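Local structure of Non-ribosomal peptide synthetase (Methanobrevibacter ruminantium, 6VTJ) at residues Asn113-Asn123 against Gln457-Leu465; Ile251-Leu262 against Leu311-Gly319. The protein probably carries a peptide intermediate on its phosphopantetheine-bearing carrier domain and releases it through its reductase domain by NAD(P)H-dependent reduction of the thioester. All coordinates share one frame; numbering follows the deposited sequence.

Contact 1 of 2, residues Asn113-Asn123 against Gln457-Leu465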
loop_
_atom_site.group_PDB
_atom_site.type_symbol
_atom_site.label_atom_id
_atom_site.label_comp_id
_atom_site.label_asym_id
_atom_site.label_seq_id
_atom_site.Cartn_x
_atom_site.Cartn_y
_atom_site.Cartn_z
ATOM N N ASN A 113 -8.920 -11.108 -20.437
ATOM C CA ASN A 113 -8.542 -11.617 -19.110
ATOM C C ASN A 113 -9.733 -12.342 -18.473
ATOM O O ASN A 113 -10.400 -11.849 -17.563
ATOM C CB ASN A 113 -8.032 -10.481 -18.222
ATOM C CG ASN A 113 -7.477 -10.990 -16.897
ATOM O OD1 ASN A 113 -6.918 -12.082 -16.844
ATOM N ND2 ASN A 113 -7.652 -10.216 -15.816
ATOM N N THR A 114 -9.989 -13.553 -18.950
ATOM C CA THR A 114 -11.167 -14.305 -18.549
ATOM C C THR A 114 -10.773 -15.647 -17.948
ATOM O O THR A 114 -9.648 -16.130 -18.121
ATOM C CB THR A 114 -12.081 -14.554 -19.745
ATOM O OG1 THR A 114 -11.339 -15.286 -20.726
ATOM C CG2 THR A 114 -12.559 -13.214 -20.346
ATOM N N TRP A 115 -11.734 -16.270 -17.262
ATOM C CA TRP A 115 -11.534 -17.655 -16.860
ATOM C C TRP A 115 -11.242 -18.535 -18.074
ATOM O O TRP A 115 -10.409 -19.445 -18.004
ATOM C CB TRP A 115 -12.757 -18.183 -16.104
ATOM C CG TRP A 115 -12.696 -19.662 -15.949
ATOM C CD1 TRP A 115 -13.349 -20.600 -16.711
ATOM C CD2 TRP A 115 -11.908 -20.395 -14.995
ATOM N NE1 TRP A 115 -13.025 -21.871 -16.273
ATOM C CE2 TRP A 115 -12.140 -21.771 -15.228
ATOM C CE3 TRP A 115 -11.036 -20.022 -13.965
ATOM C CZ2 TRP A 115 -11.526 -22.772 -14.466
ATOM C CZ3 TRP A 115 -10.420 -21.023 -13.207
ATOM C CH2 TRP A 115 -10.668 -22.378 -13.466
ATOM N N GLU A 116 -11.930 -18.284 -19.192
ATOM C CA GLU A 116 -11.756 -19.134 -20.366
ATOM C C GLU A 116 -10.312 -19.109 -20.844
ATOM O O GLU A 116 -9.710 -20.162 -21.105
ATOM C CB GLU A 116 -12.702 -18.689 -21.480
ATOM C CG GLU A 116 -12.581 -19.531 -22.752
ATOM C CD GLU A 116 -13.782 -19.379 -23.673
ATOM O OE1 GLU A 116 -13.590 -18.891 -24.800
ATOM O OE2 GLU A 116 -14.910 -19.752 -23.273
ATOM N N ASN A 117 -9.723 -17.915 -20.932
ATOM C CA ASN A 117 -8.373 -17.831 -21.482
ATOM C C ASN A 117 -7.326 -18.337 -20.500
ATOM O O ASN A 117 -6.293 -18.867 -20.923
ATOM C CB ASN A 117 -8.095 -16.400 -21.937
ATOM C CG ASN A 117 -8.796 -16.094 -23.249
ATOM O OD1 ASN A 117 -9.041 -17.013 -24.039
ATOM N ND2 ASN A 117 -9.146 -14.839 -23.479
ATOM N N PHE A 118 -7.579 -18.232 -19.191
ATOM C CA PHE A 118 -6.689 -18.895 -18.248
ATOM C C PHE A 118 -6.757 -20.407 -18.416
ATOM O O PHE A 118 -5.729 -21.091 -18.515
ATOM C CB PHE A 118 -7.042 -18.536 -16.807
ATOM C CG PHE A 118 -6.517 -19.551 -15.827
ATOM C CD1 PHE A 118 -5.160 -19.620 -15.563
ATOM C CD2 PHE A 118 -7.353 -20.485 -15.250
ATOM C CE1 PHE A 118 -4.652 -20.572 -14.691
ATOM C CE2 PHE A 118 -6.850 -21.446 -14.384
ATOM C CZ PHE A 118 -5.504 -21.484 -14.102
ATOM N N PHE A 119 -7.971 -20.948 -18.446
ATOM C CA PHE A 119 -8.122 -22.393 -18.459
ATOM C C PHE A 119 -7.611 -22.995 -19.766
ATOM O O PHE A 119 -6.995 -24.070 -19.759
ATOM C CB PHE A 119 -9.585 -22.753 -18.214
ATOM C CG PHE A 119 -9.833 -24.217 -18.135
ATOM C CD1 PHE A 119 -9.560 -24.912 -16.974
ATOM C CD2 PHE A 119 -10.335 -24.902 -19.223
ATOM C CE1 PHE A 119 -9.791 -26.274 -16.891
ATOM C CE2 PHE A 119 -10.559 -26.270 -19.150
ATOM C CZ PHE A 119 -10.288 -26.948 -17.974
ATOM N N ASP A 120 -7.824 -22.312 -20.893
ATOM C CA ASP A 120 -7.383 -22.862 -22.167
ATOM C C ASP A 120 -5.926 -22.576 -22.488
ATOM O O ASP A 120 -5.354 -23.272 -23.331
ATOM C CB ASP A 120 -8.230 -22.318 -23.316
ATOM C CG ASP A 120 -9.672 -22.713 -23.212
ATOM O OD1 ASP A 120 -9.997 -23.697 -22.500
ATOM O OD2 ASP A 120 -10.490 -22.018 -23.848
ATOM N N GLY A 121 -5.310 -21.565 -21.849
ATOM C CA GLY A 121 -3.965 -21.170 -22.207
ATOM C C GLY A 121 -2.880 -22.099 -21.682
ATOM O O GLY A 121 -3.104 -22.984 -20.850
ATOM N N GLU A 122 -1.671 -21.887 -22.202
ATOM C CA GLU A 122 -0.488 -22.582 -21.712
ATOM C C GLU A 122 0.195 -21.729 -20.643
ATOM O O GLU A 122 0.458 -20.542 -20.850
ATOM C CB GLU A 122 0.473 -22.901 -22.867
ATOM C CG GLU A 122 0.279 -22.022 -24.088
ATOM N N ASN A 123 0.449 -22.333 -19.494
ATOM C CA ASN A 123 1.127 -21.630 -18.422
ATOM C C ASN A 123 2.538 -21.249 -18.861
ATOM O O ASN A 123 3.127 -21.884 -19.739
ATOM C CB ASN A 123 1.164 -22.504 -17.174
ATOM C CG ASN A 123 -0.129 -22.443 -16.376
ATOM O OD1 ASN A 123 -1.063 -21.709 -16.718
ATOM N ND2 ASN A 123 -0.195 -23.230 -15.317
ATOM N N GLN A 457 -12.840 -14.304 -9.835
ATOM C CA GLN A 457 -12.049 -14.896 -10.905
ATOM C C GLN A 457 -10.676 -15.287 -10.375
ATOM O O GLN A 457 -10.197 -16.405 -10.606
ATOM C CB GLN A 457 -11.931 -13.941 -12.103
ATOM C CG GLN A 457 -11.136 -14.520 -13.284
ATOM C CD GLN A 457 -11.286 -13.709 -14.572
ATOM O OE1 GLN A 457 -12.344 -13.701 -15.187
ATOM N NE2 GLN A 457 -10.221 -13.023 -14.977
ATOM N N THR A 458 -10.028 -14.383 -9.638
ATOM C CA THR A 458 -8.693 -14.716 -9.153
ATOM C C THR A 458 -8.764 -15.875 -8.164
ATOM O O THR A 458 -7.939 -16.796 -8.213
ATOM C CB THR A 458 -8.026 -13.487 -8.526
ATOM O OG1 THR A 458 -7.861 -12.464 -9.523
ATOM C CG2 THR A 458 -6.643 -13.854 -7.964
ATOM N N VAL A 459 -9.759 -15.866 -7.281
ATOM C CA VAL A 459 -9.938 -17.002 -6.384
ATOM C C VAL A 459 -9.964 -18.282 -7.198
ATOM O O VAL A 459 -9.198 -19.221 -6.937
ATOM C CB VAL A 459 -11.218 -16.820 -5.544
ATOM C CG1 VAL A 459 -11.490 -18.050 -4.646
ATOM C CG2 VAL A 459 -11.065 -15.603 -4.689
ATOM N N ASP A 460 -10.763 -18.288 -8.273
ATOM C CA ASP A 460 -10.935 -19.516 -9.036
ATOM C C ASP A 460 -9.623 -19.934 -9.647
ATOM O O ASP A 460 -9.228 -21.116 -9.570
ATOM C CB ASP A 460 -11.986 -19.331 -10.127
ATOM C CG ASP A 460 -13.373 -19.213 -9.570
ATOM O OD1 ASP A 460 -13.564 -19.638 -8.415
ATOM O OD2 ASP A 460 -14.254 -18.671 -10.266
ATOM N N ILE A 461 -8.906 -18.961 -10.217
ATOM C CA ILE A 461 -7.670 -19.283 -10.903
ATOM C C ILE A 461 -6.677 -19.840 -9.898
ATOM O O ILE A 461 -6.088 -20.909 -10.106
ATOM C CB ILE A 461 -7.140 -18.042 -11.642
ATOM C CG1 ILE A 461 -8.050 -17.721 -12.835
ATOM C CG2 ILE A 461 -5.710 -18.252 -12.104
ATOM C CD1 ILE A 461 -7.603 -16.498 -13.680
ATOM N N LEU A 462 -6.570 -19.183 -8.740
ATOM C CA LEU A 462 -5.644 -19.655 -7.724
ATOM C C LEU A 462 -6.025 -21.062 -7.301
ATOM O O LEU A 462 -5.158 -21.927 -7.139
ATOM C CB LEU A 462 -5.655 -18.720 -6.518
ATOM C CG LEU A 462 -4.888 -17.412 -6.594
ATOM C CD1 LEU A 462 -5.381 -16.516 -5.478
ATOM C CD2 LEU A 462 -3.424 -17.708 -6.433
ATOM N N HIS A 463 -7.324 -21.323 -7.179
ATOM C CA HIS A 463 -7.715 -22.652 -6.747
ATOM C C HIS A 463 -7.325 -23.684 -7.796
ATOM O O HIS A 463 -6.778 -24.747 -7.466
ATOM C CB HIS A 463 -9.202 -22.715 -6.464
ATOM C CG HIS A 463 -9.660 -24.093 -6.126
ATOM N ND1 HIS A 463 -9.585 -24.606 -4.849
ATOM C CD2 HIS A 463 -10.144 -25.088 -6.910
ATOM C CE1 HIS A 463 -10.034 -25.850 -4.854
ATOM N NE2 HIS A 463 -10.374 -26.168 -6.092
ATOM N N SER A 464 -7.534 -23.353 -9.070
ATOM C CA SER A 464 -7.114 -24.265 -10.125
ATOM C C SER A 464 -5.620 -24.529 -10.040
ATOM O O SER A 464 -5.170 -25.640 -10.331
ATOM C CB SER A 464 -7.530 -23.698 -11.481
ATOM O OG SER A 464 -6.764 -24.254 -12.525
ATOM N N LEU A 465 -4.851 -23.560 -9.550
ATOM C CA LEU A 465 -3.406 -23.680 -9.419
ATOM C C LEU A 465 -2.976 -24.349 -8.121
ATOM O O LEU A 465 -1.774 -24.473 -7.874
ATOM C CB LEU A 465 -2.758 -22.290 -9.528
ATOM C CG LEU A 465 -2.879 -21.667 -10.915
ATOM C CD1 LEU A 465 -2.396 -20.182 -10.927
ATOM C CD2 LEU A 465 -2.127 -22.516 -11.972
HETATM O O HOH W 1 -7.496 -13.130 -13.882
HETATM O O HOH W 2 -14.391 -14.941 -16.911
#

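Contact 2 of 2, residues Ile251-Leu262 against Leu311-Gly319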
loop_
_atom_site.group_PDB
_atom_site.type_symbol
_atom_site.label_atom_id
_atom_site.label_comp_id
_atom_site.label_asym_id
_atom_site.label_seq_id
_atom_site.Cartn_x
_atom_site.Cartn_y
_atom_site.Cartn_z
ATOM N N ILE A 251 11.280 -11.293 -21.612
ATOM C CA ILE A 251 11.250 -10.970 -20.187
ATOM C C ILE A 251 9.824 -10.569 -19.827
ATOM O O ILE A 251 9.325 -9.535 -20.290
ATOM C CB ILE A 251 12.250 -9.865 -19.823
ATOM C CG1 ILE A 251 13.667 -10.265 -20.239
ATOM C CG2 ILE A 251 12.246 -9.619 -18.324
ATOM C CD1 ILE A 251 14.729 -9.192 -19.964
ATOM N N LYS A 252 9.169 -11.408 -19.027
ATOM C CA LYS A 252 7.921 -11.060 -18.358
ATOM C C LYS A 252 8.149 -9.943 -17.339
ATOM O O LYS A 252 9.164 -9.928 -16.640
ATOM C CB LYS A 252 7.397 -12.274 -17.598
ATOM C CG LYS A 252 6.379 -13.137 -18.252
ATOM C CD LYS A 252 5.752 -14.051 -17.190
ATOM C CE LYS A 252 6.808 -14.797 -16.414
ATOM N NZ LYS A 252 7.623 -15.696 -17.287
ATOM N N TYR A 253 7.172 -9.043 -17.204
ATOM C CA TYR A 253 7.201 -8.005 -16.178
ATOM C C TYR A 253 5.957 -8.144 -15.302
ATOM O O TYR A 253 4.834 -7.929 -15.765
ATOM C CB TYR A 253 7.271 -6.614 -16.801
ATOM C CG TYR A 253 7.510 -5.523 -15.774
ATOM C CD1 TYR A 253 6.453 -4.941 -15.086
ATOM C CD2 TYR A 253 8.800 -5.072 -15.492
ATOM C CE1 TYR A 253 6.680 -3.948 -14.139
ATOM C CE2 TYR A 253 9.024 -4.080 -14.557
ATOM C CZ TYR A 253 7.965 -3.529 -13.882
ATOM O OH TYR A 253 8.189 -2.527 -12.954
ATOM N N VAL A 254 6.153 -8.484 -14.038
ATOM C CA VAL A 254 5.080 -8.645 -13.072
ATOM C C VAL A 254 5.125 -7.462 -12.117
ATOM O O VAL A 254 6.069 -7.318 -11.336
ATOM C CB VAL A 254 5.209 -9.963 -12.316
ATOM C CG1 VAL A 254 4.086 -10.075 -11.304
ATOM C CG2 VAL A 254 5.193 -11.126 -13.313
ATOM N N GLN A 255 4.092 -6.637 -12.162
ATOM C CA GLN A 255 3.954 -5.479 -11.299
ATOM C C GLN A 255 3.080 -5.861 -10.109
ATOM O O GLN A 255 1.989 -6.405 -10.297
ATOM C CB GLN A 255 3.333 -4.314 -12.085
ATOM C CG GLN A 255 2.735 -3.176 -11.219
ATOM C CD GLN A 255 3.796 -2.338 -10.524
ATOM O OE1 GLN A 255 4.965 -2.736 -10.434
ATOM N NE2 GLN A 255 3.398 -1.157 -10.047
ATOM N N ILE A 256 3.556 -5.608 -8.893
ATOM C CA ILE A 256 2.695 -5.731 -7.726
ATOM C C ILE A 256 1.959 -4.415 -7.567
ATOM O O ILE A 256 2.584 -3.356 -7.500
ATOM C CB ILE A 256 3.489 -6.071 -6.458
ATOM C CG1 ILE A 256 4.416 -7.271 -6.709
ATOM C CG2 ILE A 256 2.529 -6.248 -5.280
ATOM C CD1 ILE A 256 3.696 -8.536 -7.293
ATOM N N SER A 257 0.632 -4.482 -7.530
ATOM C CA SER A 257 -0.183 -3.276 -7.490
ATOM C C SER A 257 -1.076 -3.306 -6.255
ATOM O O SER A 257 -0.827 -4.075 -5.321
ATOM C CB SER A 257 -1.019 -3.157 -8.769
ATOM O OG SER A 257 -1.564 -1.844 -8.927
ATOM N N THR A 258 -2.098 -2.464 -6.221
ATOM C CA THR A 258 -2.998 -2.402 -5.084
ATOM C C THR A 258 -4.432 -2.503 -5.578
ATOM O O THR A 258 -4.776 -1.971 -6.640
ATOM C CB THR A 258 -2.803 -1.095 -4.249
ATOM O OG1 THR A 258 -3.832 -1.004 -3.261
ATOM C CG2 THR A 258 -2.877 0.162 -5.131
ATOM N N ILE A 259 -5.258 -3.211 -4.811
ATOM C CA ILE A 259 -6.686 -3.246 -5.080
ATOM C C ILE A 259 -7.305 -1.861 -4.976
ATOM O O ILE A 259 -8.389 -1.623 -5.519
ATOM C CB ILE A 259 -7.377 -4.235 -4.112
ATOM C CG1 ILE A 259 -8.728 -4.698 -4.671
ATOM C CG2 ILE A 259 -7.529 -3.606 -2.704
ATOM C CD1 ILE A 259 -8.616 -5.399 -6.016
ATOM N N SER A 260 -6.646 -0.931 -4.281
ATOM C CA SER A 260 -7.207 0.400 -4.077
ATOM C C SER A 260 -7.286 1.228 -5.353
ATOM O O SER A 260 -7.843 2.329 -5.296
ATOM C CB SER A 260 -6.386 1.178 -3.046
ATOM O OG SER A 260 -6.431 0.519 -1.790
ATOM N N VAL A 261 -6.749 0.755 -6.487
ATOM C CA VAL A 261 -6.931 1.529 -7.712
ATOM C C VAL A 261 -8.388 1.529 -8.123
ATOM O O VAL A 261 -8.845 2.486 -8.748
ATOM C CB VAL A 261 -6.034 1.059 -8.878
ATOM C CG1 VAL A 261 -4.561 1.212 -8.531
ATOM C CG2 VAL A 261 -6.375 -0.357 -9.301
ATOM N N LEU A 262 -9.150 0.480 -7.777
ATOM C CA LEU A 262 -10.612 0.523 -7.870
ATOM C C LEU A 262 -11.127 1.271 -6.639
ATOM O O LEU A 262 -11.603 0.694 -5.660
ATOM C CB LEU A 262 -11.191 -0.876 -7.973
ATOM C CG LEU A 262 -10.467 -1.748 -8.993
ATOM C CD1 LEU A 262 -11.100 -3.118 -9.058
ATOM C CD2 LEU A 262 -10.439 -1.096 -10.387
ATOM N N LEU A 311 4.913 -6.579 -24.838
ATOM C CA LEU A 311 5.548 -7.095 -23.622
ATOM C C LEU A 311 4.595 -8.033 -22.880
ATOM O O LEU A 311 3.445 -7.668 -22.628
ATOM C CB LEU A 311 5.950 -5.936 -22.702
ATOM C CG LEU A 311 6.894 -6.298 -21.555
ATOM C CD1 LEU A 311 8.227 -6.823 -22.096
ATOM C CD2 LEU A 311 7.109 -5.109 -20.632
ATOM N N PRO A 312 5.024 -9.239 -22.524
ATOM C CA PRO A 312 4.216 -10.062 -21.606
ATOM C C PRO A 312 4.252 -9.489 -20.191
ATOM O O PRO A 312 5.328 -9.260 -19.631
ATOM C CB PRO A 312 4.890 -11.439 -21.678
ATOM C CG PRO A 312 6.276 -11.150 -22.101
ATOM C CD PRO A 312 6.231 -9.943 -22.987
ATOM N N VAL A 313 3.065 -9.239 -19.611
ATOM C CA VAL A 313 2.972 -8.574 -18.315
ATOM C C VAL A 313 1.883 -9.205 -17.461
ATOM O O VAL A 313 0.937 -9.826 -17.962
ATOM C CB VAL A 313 2.672 -7.055 -18.423
ATOM C CG1 VAL A 313 3.615 -6.352 -19.385
ATOM C CG2 VAL A 313 1.228 -6.835 -18.844
ATOM N N LYS A 314 2.040 -9.023 -16.145
ATOM C CA LYS A 314 1.004 -9.288 -15.161
ATOM C C LYS A 314 0.920 -8.119 -14.195
ATOM O O LYS A 314 1.922 -7.482 -13.846
ATOM C CB LYS A 314 1.255 -10.570 -14.354
ATOM C CG LYS A 314 1.835 -11.721 -15.149
ATOM C CD LYS A 314 0.834 -12.819 -15.303
ATOM C CE LYS A 314 1.338 -13.932 -16.221
ATOM N NZ LYS A 314 0.288 -14.144 -17.265
ATOM N N ILE A 315 -0.296 -7.851 -13.763
ATOM C CA ILE A 315 -0.556 -6.903 -12.704
ATOM C C ILE A 315 -1.286 -7.667 -11.606
ATOM O O ILE A 315 -2.391 -8.174 -11.824
ATOM C CB ILE A 315 -1.368 -5.702 -13.209
ATOM C CG1 ILE A 315 -0.512 -4.884 -14.194
ATOM C CG2 ILE A 315 -1.851 -4.859 -12.034
ATOM C CD1 ILE A 315 -1.274 -3.872 -14.986
ATOM N N ILE A 316 -0.668 -7.753 -10.440
ATOM C CA ILE A 316 -1.197 -8.502 -9.311
ATOM C C ILE A 316 -1.581 -7.468 -8.258
ATOM O O ILE A 316 -0.718 -6.965 -7.531
ATOM C CB ILE A 316 -0.170 -9.517 -8.776
ATOM C CG1 ILE A 316 0.146 -10.586 -9.841
ATOM C CG2 ILE A 316 -0.658 -10.171 -7.478
ATOM C CD1 ILE A 316 1.129 -11.666 -9.336
ATOM N N ARG A 317 -2.870 -7.136 -8.166
ATOM C CA ARG A 317 -3.346 -6.225 -7.125
ATOM C C ARG A 317 -3.445 -6.944 -5.780
ATOM O O ARG A 317 -4.172 -7.937 -5.650
ATOM C CB ARG A 317 -4.703 -5.640 -7.514
ATOM C CG ARG A 317 -4.646 -4.807 -8.776
ATOM C CD ARG A 317 -6.027 -4.463 -9.286
ATOM N NE ARG A 317 -5.941 -3.576 -10.440
ATOM C CZ ARG A 317 -6.880 -3.469 -11.367
ATOM N NH1 ARG A 317 -7.990 -4.205 -11.272
ATOM N NH2 ARG A 317 -6.712 -2.619 -12.381
ATOM N N VAL A 318 -2.741 -6.443 -4.773
ATOM C CA VAL A 318 -2.804 -7.032 -3.439
ATOM C C VAL A 318 -3.595 -6.106 -2.518
ATOM O O VAL A 318 -3.911 -4.960 -2.858
ATOM C CB VAL A 318 -1.401 -7.360 -2.866
ATOM C CG1 VAL A 318 -0.704 -8.414 -3.753
ATOM C CG2 VAL A 318 -0.539 -6.105 -2.684
ATOM N N GLY A 319 -3.949 -6.630 -1.350
ATOM C CA GLY A 319 -4.847 -5.916 -0.473
ATOM C C GLY A 319 -4.214 -5.488 0.833
ATOM O O GLY A 319 -3.267 -4.698 0.841
HETATM O O HOH W 3 -2.955 -2.754 -0.955
#

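Contact 1 of 2, residues Asn113-Asn123 against Gln457-Leu465
Ile461 packs its branched side chain over one face of the Phe118 ring where two short, nearly parallel helices, 115-120 and 457-464, run with their axes 10.8 Å apart. The first precedes sheet strand 129-132; the second, near the C-terminal end of the chain, lies beside strand 385-388, with Ile461 on Phe386. The CG2 methyl of Ile461 sits 3.7 Å from the centroid of the Phe118 ring, 13° off the ring normal, a CH-pi contact, while CG1 and CD1 run back along CD2, CG and CB. With its CG anti to the backbone N (chi1 159°), the buried Phe118 turns its far edge to Ser464, whose OG lies in the ring plane 3.4 Å from CE2.

The Trp115 side is looser and exposed: its six-membered ring presents CZ3 to Asp460 CB at 3.8 Å and CH2 to Ser464 CB.

At the N-terminal ends the contact turns polar. Gln457 NE2 donates to Asn113 O (2.8 Å, N-H...O 166°); the donor stands above the Asn113 carbonyl plane, and Asn113 O lies near the plane of the Gln457 amide. One water joins NE2 to Asn113 OD1, another OE1 to Trp115 N; Arg280 NH1 bonds to both Gln457 OE1 and Asn113 O, and Asn113 ND2 donates to the backbone O of Glu279 and of Val385. An apolar centre is thus paired with a Gln457 amide engaged at both ends, which defines which end is nitrogen and probably limits its rotation.

Contact 2 of 2, residues Ile251-Leu262 against Leu311-Gly319
Two neighbouring parallel strands of the Rossmann-type sheet of the reductase domain, 252-258 and 313-318, form this contact, joined through helix 291-308 in a beta-alpha-beta connection. The ladder runs from Tyr253 N to Pro312 O through to Ile259 N and Val318 O, seven backbone hydrogen bonds in all. Ser257 N to Ile316 O is the shortest at 2.8 Å, and Ile316 N meets Gln255 O nearly head-on, with a C=O...N angle of 174°.

On the face carrying Val254, Ile256, Ile316 and Val318, methyl groups meet across the strands: Val254 CG1 approaches Ile316 CD1 at 3.9 Å, and Ile256 CG2 approaches Val318 CG2 at 4.0 Å. The other face bears Arg317, whose chain, extended from CG to NE, passes Thr258 O and sets one face of the guanidinium under Val261 CG2, 3.4 Å from NE. Leu262 CD2 lies over that same face, near NH1. Glu300 forms a salt bridge with NH2 and also accepts a bond from Ser257 OG, while His387 holds NH1. A leucine in place of Arg317 would probably leave the Glu300 carboxylate without its cationic mate and Val261 without the flat surface it rests on.

At the end of the strand, Thr258 OG1 accepts from Ser260 N in an ST turn, and a water links OG1 to Val318 O and Gly319 O. Strand 213-216 flanks 252-258 and strand 385-388 flanks 313-318, while helices 229-246 and 291-308 pack on the face of Tyr253, Gln255 and Val313.

Overall arrangement
Contact 2 is core: strands in the middle of the reductase sheet, held by a regular backbone ladder, with the side chain of Thr258 about 8 Å from the bound 4'-phosphopantetheine. Contact 1 lies farther out, its centre about 25 Å from the centre of the chain against about 13 Å for contact 2, and is only partly buried; side chains and waters, not backbone pairing, join its two helices. The two contact centres are about 16 Å apart and the nearest atoms about 7 Å, so they do not touch, yet both meet strand 385-388, Ile461 through Phe386 and Arg317 through His387. Along the chain, 251-262 and 311-319 are nested within the long loop that 113-123 and 457-465 close.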